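Local coordinates for protein glucuronoarabinoxylan endo-1,4-beta-xylanase (Clostridium papyrosolvens, PDB 4FMV) that probably cleaves internal beta-1,4 linkages in plant cell-wall xylans through its catalytic barrel module, as a glycoside hydrolase family 30 (subfamily 8) endoxylanase, at residues A137-N142 with R172-E177; C204-T209 with L228-K233. All coordinates share one frame; numbering follows the deposited sequence.

Interaction 1: residues A137-N142 with R172-E177; sequences AISVQN and RVMAPE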
ATOM      1  N   ALA A 137       9.240   5.476  -6.441  1.00  9.15           N
ATOM      2  CA  ALA A 137       8.747   6.804  -6.090  1.00  8.88           C
ATOM      3  C   ALA A 137       9.354   7.241  -4.762  1.00 10.20           C
ATOM      4  O   ALA A 137       9.821   6.410  -3.975  1.00  7.80           O
ATOM      5  CB  ALA A 137       7.201   6.800  -5.976  1.00  7.41           C
ATOM      6  N   ILE A 138       9.337   8.547  -4.511  1.00  8.65           N
ATOM      7  CA  ILE A 138       9.795   9.083  -3.246  1.00  7.92           C
ATOM      8  C   ILE A 138       8.786  10.118  -2.743  1.00  9.42           C
ATOM      9  O   ILE A 138       8.270  10.904  -3.539  1.00  7.29           O
ATOM     10  CB  ILE A 138      11.219   9.682  -3.376  1.00 10.35           C
ATOM     11  CG1 ILE A 138      11.826   9.935  -1.980  1.00  7.58           C
ATOM     12  CG2 ILE A 138      11.206  10.952  -4.272  1.00  6.68           C
ATOM     13  CD1 ILE A 138      13.372  10.082  -2.008  1.00 10.89           C
ATOM     14  N   SER A 139       8.501  10.078  -1.435  1.00 10.29           N
ATOM     15  CA  SER A 139       7.444  10.869  -0.817  1.00 12.75           C
ATOM     16  C   SER A 139       8.012  12.142  -0.207  1.00 12.56           C
ATOM     17  O   SER A 139       9.123  12.134   0.314  1.00 11.72           O
ATOM     18  CB  SER A 139       6.700  10.036   0.247  1.00 13.93           C
ATOM     19  OG  SER A 139       5.629  10.742   0.875  1.00 12.40           O
ATOM     20  N   VAL A 140       7.254  13.235  -0.298  1.00 10.58           N
ATOM     21  CA  VAL A 140       7.667  14.518   0.261  1.00 10.16           C
ATOM     22  C   VAL A 140       7.655  14.446   1.792  1.00  8.68           C
ATOM     23  O   VAL A 140       8.596  14.882   2.451  1.00 12.27           O
ATOM     24  CB  VAL A 140       6.748  15.691  -0.224  1.00  6.48           C
ATOM     25  CG1 VAL A 140       7.140  17.033   0.438  1.00  4.56           C
ATOM     26  CG2 VAL A 140       6.767  15.802  -1.752  1.00  8.55           C
ATOM     27  N   GLN A 141       6.560  13.970   2.371  1.00  7.82           N
ATOM     28  CA  GLN A 141       6.486  13.866   3.823  1.00  7.67           C
ATOM     29  C   GLN A 141       5.521  12.764   4.280  1.00 11.82           C
ATOM     30  O   GLN A 141       4.390  12.681   3.779  1.00 12.62           O
ATOM     31  CB  GLN A 141       6.003  15.236   4.388  1.00  5.98           C
ATOM     32  CG  GLN A 141       5.717  15.237   5.925  1.00  6.84           C
ATOM     33  CD  GLN A 141       6.969  15.114   6.787  1.00  9.20           C
ATOM     34  OE1 GLN A 141       7.939  15.844   6.579  1.00  5.63           O
ATOM     35  NE2 GLN A 141       6.948  14.188   7.780  1.00  7.22           N
ATOM     36  N   ASN A 142       5.903  12.015   5.307  1.00  8.95           N
ATOM     37  CA  ASN A 142       4.960  11.162   6.023  1.00  9.23           C
ATOM     38  C   ASN A 142       4.042  11.976   6.954  1.00 11.74           C
ATOM     39  O   ASN A 142       4.530  12.719   7.810  1.00 11.21           O
ATOM     40  CB  ASN A 142       5.712  10.160   6.893  1.00 11.07           C
ATOM     41  CG  ASN A 142       4.771   9.236   7.632  1.00 11.03           C
ATOM     42  OD1 ASN A 142       4.130   8.391   7.006  1.00 11.03           O
ATOM     43  ND2 ASN A 142       4.651   9.406   8.959  1.00  7.93           N
ATOM     44  N   ARG A 172       9.696   9.396  -9.461  1.00  9.73           N
ATOM     45  CA  ARG A 172       8.274   9.723  -9.294  1.00 11.26           C
ATOM     46  C   ARG A 172       8.094  10.352  -7.905  1.00 12.91           C
ATOM     47  O   ARG A 172       8.773   9.969  -6.944  1.00 11.79           O
ATOM     48  CB  ARG A 172       7.373   8.490  -9.408  1.00 10.63           C
ATOM     49  CG  ARG A 172       7.317   7.807 -10.806  1.00 12.05           C
ATOM     50  CD  ARG A 172       6.292   6.652 -10.753  1.00 14.88           C
ATOM     51  NE  ARG A 172       6.245   5.841 -11.971  1.00 18.59           N
ATOM     52  CZ  ARG A 172       7.184   4.963 -12.295  1.00 19.90           C
ATOM     53  NH1 ARG A 172       8.240   4.815 -11.494  1.00 21.01           N
ATOM     54  NH2 ARG A 172       7.078   4.245 -13.410  1.00 20.01           N
ATOM     55  N   VAL A 173       7.182  11.308  -7.803  1.00 10.40           N
ATOM     56  CA  VAL A 173       6.910  11.978  -6.539  1.00 11.49           C
ATOM     57  C   VAL A 173       5.588  11.506  -5.929  1.00 11.03           C
ATOM     58  O   VAL A 173       4.549  11.473  -6.602  1.00  8.42           O
ATOM     59  CB  VAL A 173       6.873  13.514  -6.721  1.00 14.22           C
ATOM     60  CG1 VAL A 173       6.364  14.210  -5.443  1.00 14.04           C
ATOM     61  CG2 VAL A 173       8.256  14.037  -7.125  1.00 12.40           C
ATOM     62  N   MET A 174       5.634  11.146  -4.650  1.00  6.38           N
ATOM     63  CA  MET A 174       4.447  10.758  -3.921  1.00  8.28           C
ATOM     64  C   MET A 174       4.086  11.863  -2.942  1.00  9.53           C
ATOM     65  O   MET A 174       4.954  12.422  -2.291  1.00  9.09           O
ATOM     66  CB  MET A 174       4.719   9.468  -3.138  1.00 11.23           C
ATOM     67  CG  MET A 174       3.650   9.120  -2.108  1.00 10.38           C
ATOM     68  SD  MET A 174       4.038   7.561  -1.224  1.00 10.58           S
ATOM     69  CE  MET A 174       3.781   6.336  -2.518  1.00  5.54           C
ATOM     70  N   ALA A 175       2.801  12.167  -2.826  1.00  9.38           N
ATOM     71  CA  ALA A 175       2.348  13.053  -1.769  1.00 10.74           C
ATOM     72  C   ALA A 175       0.856  12.884  -1.560  1.00  8.67           C
ATOM     73  O   ALA A 175       0.179  12.361  -2.448  1.00 10.64           O
ATOM     74  CB  ALA A 175       2.615  14.484  -2.210  1.00  8.33           C
ATOM     75  N   PRO A 176       0.310  13.525  -0.519  1.00  9.98           N
ATOM     76  CA  PRO A 176       0.800  14.017   0.784  1.00 10.49           C
ATOM     77  C   PRO A 176       1.002  12.990   1.906  1.00 11.34           C
ATOM     78  O   PRO A 176       1.518  13.390   2.938  1.00 10.79           O
ATOM     79  CB  PRO A 176      -0.213  15.111   1.146  1.00 12.17           C
ATOM     80  CG  PRO A 176      -1.471  14.581   0.621  1.00  9.69           C
ATOM     81  CD  PRO A 176      -1.115  13.875  -0.690  1.00 10.25           C
ATOM     82  N   GLU A 177       0.465  11.771   1.772  1.00  9.84           N
ATOM     83  CA  GLU A 177       0.441  10.792   2.864  1.00 10.64           C
ATOM     84  C   GLU A 177      -0.216  11.329   4.142  1.00 11.64           C
ATOM     85  O   GLU A 177       0.345  11.230   5.233  1.00 10.28           O
ATOM     86  CB  GLU A 177       1.839  10.254   3.178  1.00  6.19           C
ATOM     87  CG  GLU A 177       2.491   9.429   2.034  1.00  6.97           C
ATOM     88  CD  GLU A 177       3.541   8.485   2.575  1.00  8.24           C
ATOM     89  OE1 GLU A 177       3.128   7.433   3.096  1.00  8.13           O
ATOM     90  OE2 GLU A 177       4.763   8.804   2.517  1.00 11.29           O
TER

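Interaction 2: residues C204-T209 with L228-K233; sequences CHFYGT and LWMTEK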
ATOM      1  N   CYS A 204      -1.848   7.970   0.736  1.00  7.44           N
ATOM      2  CA  CYS A 204      -2.691   8.291   1.877  1.00  7.52           C
ATOM      3  C   CYS A 204      -2.589   7.183   2.919  1.00  7.33           C
ATOM      4  O   CYS A 204      -2.264   6.040   2.588  1.00 10.38           O
ATOM      5  CB  CYS A 204      -4.149   8.419   1.436  1.00  9.50           C
ATOM      6  SG  CYS A 204      -4.882   6.873   0.817  1.00 10.02           S
ATOM      7  N   HIS A 205      -2.885   7.520   4.173  1.00  6.13           N
ATOM      8  CA  HIS A 205      -2.989   6.516   5.226  1.00  8.55           C
ATOM      9  C   HIS A 205      -4.428   6.434   5.721  1.00 11.29           C
ATOM     10  O   HIS A 205      -5.214   7.366   5.564  1.00 11.99           O
ATOM     11  CB  HIS A 205      -2.056   6.836   6.404  1.00  7.13           C
ATOM     12  CG  HIS A 205      -0.615   6.943   6.017  1.00 11.87           C
ATOM     13  ND1 HIS A 205       0.368   7.322   6.910  1.00 10.79           N
ATOM     14  CD2 HIS A 205       0.010   6.731   4.838  1.00  9.98           C
ATOM     15  CE1 HIS A 205       1.535   7.321   6.297  1.00  9.27           C
ATOM     16  NE2 HIS A 205       1.345   6.972   5.032  1.00 11.78           N
ATOM     17  N   PHE A 206      -4.737   5.264   6.266  1.00 10.55           N
ATOM     18  CA  PHE A 206      -6.042   4.813   6.779  1.00  9.77           C
ATOM     19  C   PHE A 206      -6.364   4.956   8.280  1.00 11.36           C
ATOM     20  O   PHE A 206      -7.135   4.141   8.814  1.00  9.44           O
ATOM     21  CB  PHE A 206      -6.522   3.480   6.195  1.00  7.61           C
ATOM     22  CG  PHE A 206      -7.085   3.582   4.792  1.00  9.10           C
ATOM     23  CD1 PHE A 206      -7.092   4.798   4.098  1.00 10.67           C
ATOM     24  CD2 PHE A 206      -7.629   2.450   4.173  1.00  8.77           C
ATOM     25  CE1 PHE A 206      -7.621   4.888   2.799  1.00  8.95           C
ATOM     26  CE2 PHE A 206      -8.166   2.524   2.869  1.00  9.64           C
ATOM     27  CZ  PHE A 206      -8.159   3.748   2.184  1.00  8.09           C
ATOM     28  N   TYR A 207      -5.659   5.797   9.028  1.00 11.12           N
ATOM     29  CA  TYR A 207      -5.914   5.731  10.442  1.00 10.87           C
ATOM     30  C   TYR A 207      -7.115   6.619  10.732  1.00 15.02           C
ATOM     31  O   TYR A 207      -6.999   7.832  10.905  1.00 15.21           O
ATOM     32  CB  TYR A 207      -4.688   6.318  11.157  1.00 11.61           C
ATOM     33  CG  TYR A 207      -3.453   5.461  10.963  1.00 10.58           C
ATOM     34  CD1 TYR A 207      -3.379   4.194  11.539  1.00 10.99           C
ATOM     35  CD2 TYR A 207      -2.391   5.897  10.196  1.00  8.02           C
ATOM     36  CE1 TYR A 207      -2.280   3.395  11.360  1.00 11.04           C
ATOM     37  CE2 TYR A 207      -1.282   5.085  10.003  1.00  9.61           C
ATOM     38  CZ  TYR A 207      -1.235   3.846  10.589  1.00 11.14           C
ATOM     39  OH  TYR A 207      -0.137   3.036  10.418  1.00 14.17           O
ATOM     40  N   GLY A 208      -8.252   5.949  10.942  1.00 15.36           N
ATOM     41  CA  GLY A 208      -9.537   6.595  11.165  1.00 14.85           C
ATOM     42  C   GLY A 208     -10.367   6.971   9.938  1.00 14.98           C
ATOM     43  O   GLY A 208     -11.375   7.668  10.068  1.00 12.90           O
ATOM     44  N   THR A 209      -9.977   6.515   8.751  1.00 14.41           N
ATOM     45  CA  THR A 209     -10.712   6.847   7.518  1.00 11.43           C
ATOM     46  C   THR A 209     -11.960   5.983   7.375  1.00 13.52           C
ATOM     47  O   THR A 209     -11.848   4.760   7.302  1.00  9.96           O
ATOM     48  CB  THR A 209      -9.824   6.588   6.265  1.00 13.88           C
ATOM     49  OG1 THR A 209      -8.563   7.249   6.422  1.00 11.56           O
ATOM     50  CG2 THR A 209     -10.515   7.079   4.971  1.00 11.66           C
ATOM     51  N   LEU A 228      -3.046   6.047  -7.083  1.00 11.87           N
ATOM     52  CA  LEU A 228      -3.554   6.303  -5.748  1.00  7.27           C
ATOM     53  C   LEU A 228      -3.255   5.076  -4.878  1.00 12.29           C
ATOM     54  O   LEU A 228      -3.764   3.981  -5.155  1.00 14.27           O
ATOM     55  CB  LEU A 228      -5.068   6.539  -5.837  1.00  5.34           C
ATOM     56  CG  LEU A 228      -5.869   6.721  -4.536  1.00  9.10           C
ATOM     57  CD1 LEU A 228      -5.406   7.948  -3.748  1.00  9.60           C
ATOM     58  CD2 LEU A 228      -7.388   6.817  -4.802  1.00  4.78           C
ATOM     59  N   TRP A 229      -2.429   5.243  -3.839  1.00  8.31           N
ATOM     60  CA  TRP A 229      -2.035   4.115  -3.006  1.00 10.88           C
ATOM     61  C   TRP A 229      -2.356   4.410  -1.553  1.00 12.57           C
ATOM     62  O   TRP A 229      -2.134   5.523  -1.085  1.00 12.90           O
ATOM     63  CB  TRP A 229      -0.526   3.875  -3.044  1.00  7.60           C
ATOM     64  CG  TRP A 229       0.116   3.626  -4.354  1.00 10.77           C
ATOM     65  CD1 TRP A 229      -0.465   3.597  -5.594  1.00  9.08           C
ATOM     66  CD2 TRP A 229       1.507   3.383  -4.551  1.00  9.86           C
ATOM     67  NE1 TRP A 229       0.500   3.354  -6.557  1.00  9.16           N
ATOM     68  CE2 TRP A 229       1.715   3.210  -5.933  1.00  7.94           C
ATOM     69  CE3 TRP A 229       2.607   3.287  -3.681  1.00  9.72           C
ATOM     70  CZ2 TRP A 229       2.984   2.960  -6.471  1.00  8.00           C
ATOM     71  CZ3 TRP A 229       3.857   3.043  -4.216  1.00  8.65           C
ATOM     72  CH2 TRP A 229       4.036   2.870  -5.590  1.00  9.07           C
ATOM     73  N   MET A 230      -2.802   3.393  -0.828  1.00 11.56           N
ATOM     74  CA  MET A 230      -2.883   3.509   0.616  1.00  8.77           C
ATOM     75  C   MET A 230      -1.516   3.003   1.092  1.00 11.85           C
ATOM     76  O   MET A 230      -1.195   1.821   0.951  1.00 13.06           O
ATOM     77  CB  MET A 230      -3.970   2.569   1.112  1.00  5.84           C
ATOM     78  CG  MET A 230      -4.502   2.870   2.487  1.00  7.70           C
ATOM     79  SD  MET A 230      -3.275   2.785   3.788  1.00  9.22           S
ATOM     80  CE  MET A 230      -2.765   1.049   3.713  1.00  9.15           C
ATOM     81  N   THR A 231      -0.692   3.921   1.591  1.00 10.04           N
ATOM     82  CA  THR A 231       0.714   3.618   1.886  1.00  9.25           C
ATOM     83  C   THR A 231       1.104   3.211   3.311  1.00  8.00           C
ATOM     84  O   THR A 231       2.260   2.855   3.550  1.00  9.86           O
ATOM     85  CB  THR A 231       1.598   4.818   1.472  1.00  8.43           C
ATOM     86  OG1 THR A 231       1.216   5.977   2.224  1.00  9.57           O
ATOM     87  CG2 THR A 231       1.436   5.101  -0.001  1.00  5.68           C
ATOM     88  N   GLU A 232       0.218   3.381   4.282  1.00  8.38           N
ATOM     89  CA  GLU A 232       0.475   2.836   5.619  1.00  7.44           C
ATOM     90  C   GLU A 232      -0.795   2.513   6.386  1.00  8.46           C
ATOM     91  O   GLU A 232      -1.672   3.378   6.528  1.00  8.30           O
ATOM     92  CB  GLU A 232       1.309   3.828   6.423  1.00  6.86           C
ATOM     93  CG  GLU A 232       1.954   3.233   7.695  1.00  8.26           C
ATOM     94  CD  GLU A 232       2.358   4.312   8.656  1.00 10.30           C
ATOM     95  OE1 GLU A 232       3.130   5.198   8.255  1.00 12.41           O
ATOM     96  OE2 GLU A 232       1.882   4.302   9.800  1.00 11.29           O
ATOM     97  N   LYS A 233      -0.879   1.306   6.935  1.00 12.36           N
ATOM     98  CA  LYS A 233      -1.893   0.980   7.933  1.00 11.46           C
ATOM     99  C   LYS A 233      -1.361  -0.209   8.733  1.00 10.87           C
ATOM    100  O   LYS A 233      -0.702  -1.097   8.178  1.00  8.69           O
ATOM    101  CB  LYS A 233      -3.238   0.664   7.248  1.00  9.87           C
ATOM    102  CG  LYS A 233      -4.413   0.351   8.211  1.00  8.30           C
ATOM    103  CD  LYS A 233      -4.667   1.495   9.207  1.00 10.97           C
ATOM    104  CE  LYS A 233      -5.907   1.220  10.095  1.00 14.28           C
ATOM    105  NZ  LYS A 233      -7.201   1.329   9.345  1.00 15.96           N
TER
HETATM  106  O   HOH W   1      -9.692   3.303  10.639  1.00 23.97           O

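Interaction 1: residues A137-N142 with R172-E177
Ser139 OG donates a hydrogen bond to Glu177 OE2 at 2.7 Å. It meets the anti lone pair, on the side of OE2 away from OE1. The hydroxyl gets there because OG is anti to the backbone N (chi1 -179°). Ser86 OG also bonds OE2, while OE1 is held by Thr231, His205 and Arg47, which hydrogen-bonds Asn142 OD1 as well, so both oxygens of this buried carboxylate are engaged. The two segments belong to neighbouring parallel strands, the fourth and fifth of the (beta/alpha)8 barrel. Their backbones alternate bonds. Ile138 N gives to Arg172 O, Met174 N gives to Ile138 O at 2.9 Å, and Val140 N gives to Met174 O at 3.2 Å. Beyond Val140 the pairing ends. Gln141 O and Pro176 O are two acceptors only 3.1 Å apart and make no bond. The peptide before Pro176 is cis. Here the first segment has left its strand, at the C-terminal end of the barrel. Gln141 NE2 reaches forward to the O of Asn142 at 2.8 Å, with that O in the plane of the Gln141 amide. The Asn142 amide and the Glu177 carboxylate are turned 77° to each other.

Packing differs on the two faces. On the outer face, the side chains of Val140 and Val173 meet under helix 155-164, where both touch Met162. On the inner face, Met174 runs beside Ser139, with its SD 3.9 Å from Ser139 CB. Arg172, at the exposed N-terminal end of its segment, turns its guanidinium to Tyr136. Its aliphatic root stays on the face of Ser139 and Met174, where Arg172 CB lies 3.8 Å from Ala137 CB.

Interaction 2: residues C204-T209 with L228-K233
Lys233 NZ gives a hydrogen bond to Phe206 O at 2.9 Å, approaching from above the carbonyl plane. It also forms a salt bridge with Glu249 and a weak bond to a water that accepts from Gly208 N. On the way, Lys233 CD passes Tyr207 CE1 at 3.7 Å, and the two side chains run in opposite directions. Tyr207 OH donates to Glu232 OE2 in a bond modelled as very short, 2.5 Å. The carboxylate lies at the ring edge, its plane turned 69° from the ring. Arg47 pairs with the other oxygen, Glu232 OE1.

Glu232 CB sits over the centre of one face of the His205 ring, 3.4 Å from the centroid, in a CH-pi contact. Thr231 OG1 lies at the edge of the same ring, in its plane. Thr231 OG1 and His205 NE2 both bond to Glu177 OE1. This is the C-terminal end of parallel strands six and seven of the barrel, a beta-alpha-beta unit through helix 217-221. Cys204 N bonds to Trp229 O, and Thr231 N to Cys204 O at 2.8 Å.

The other face of the strand pair is apolar. Met230 CG is anti to its backbone N (chi1 -161°) and stands over the middle of the Phe206 ring. The bent chain keeps Met230 SD over that face too, 4.5 Å from the centroid, a Met-aromatic contact.

In the fold
Interactions 1 and 2 join successive strands of one barrel, with strand 172-178 beside strand 201-205. Their centres lie about 13 Å apart. Glu177 OE1 ties them together, with probable hydrogen bonds to Thr231 OG1 at 2.6 Å and to His205 NE2 at 2.7 Å. Asn142 OD1 packs against His205 CE1 at 2.9 Å. Deeper in the barrel, Met174 CE touches Trp229 CE3 at 3.5 Å. The same Arg47 serves both contacts. Glu143, in the loop after strand 137-139, and Glu232, at the C-terminal end of strand 227-232, are consistent with the catalytic carboxylate pair of clan GH-A hydrolases, and the shared polar network would then line the substrate pocket.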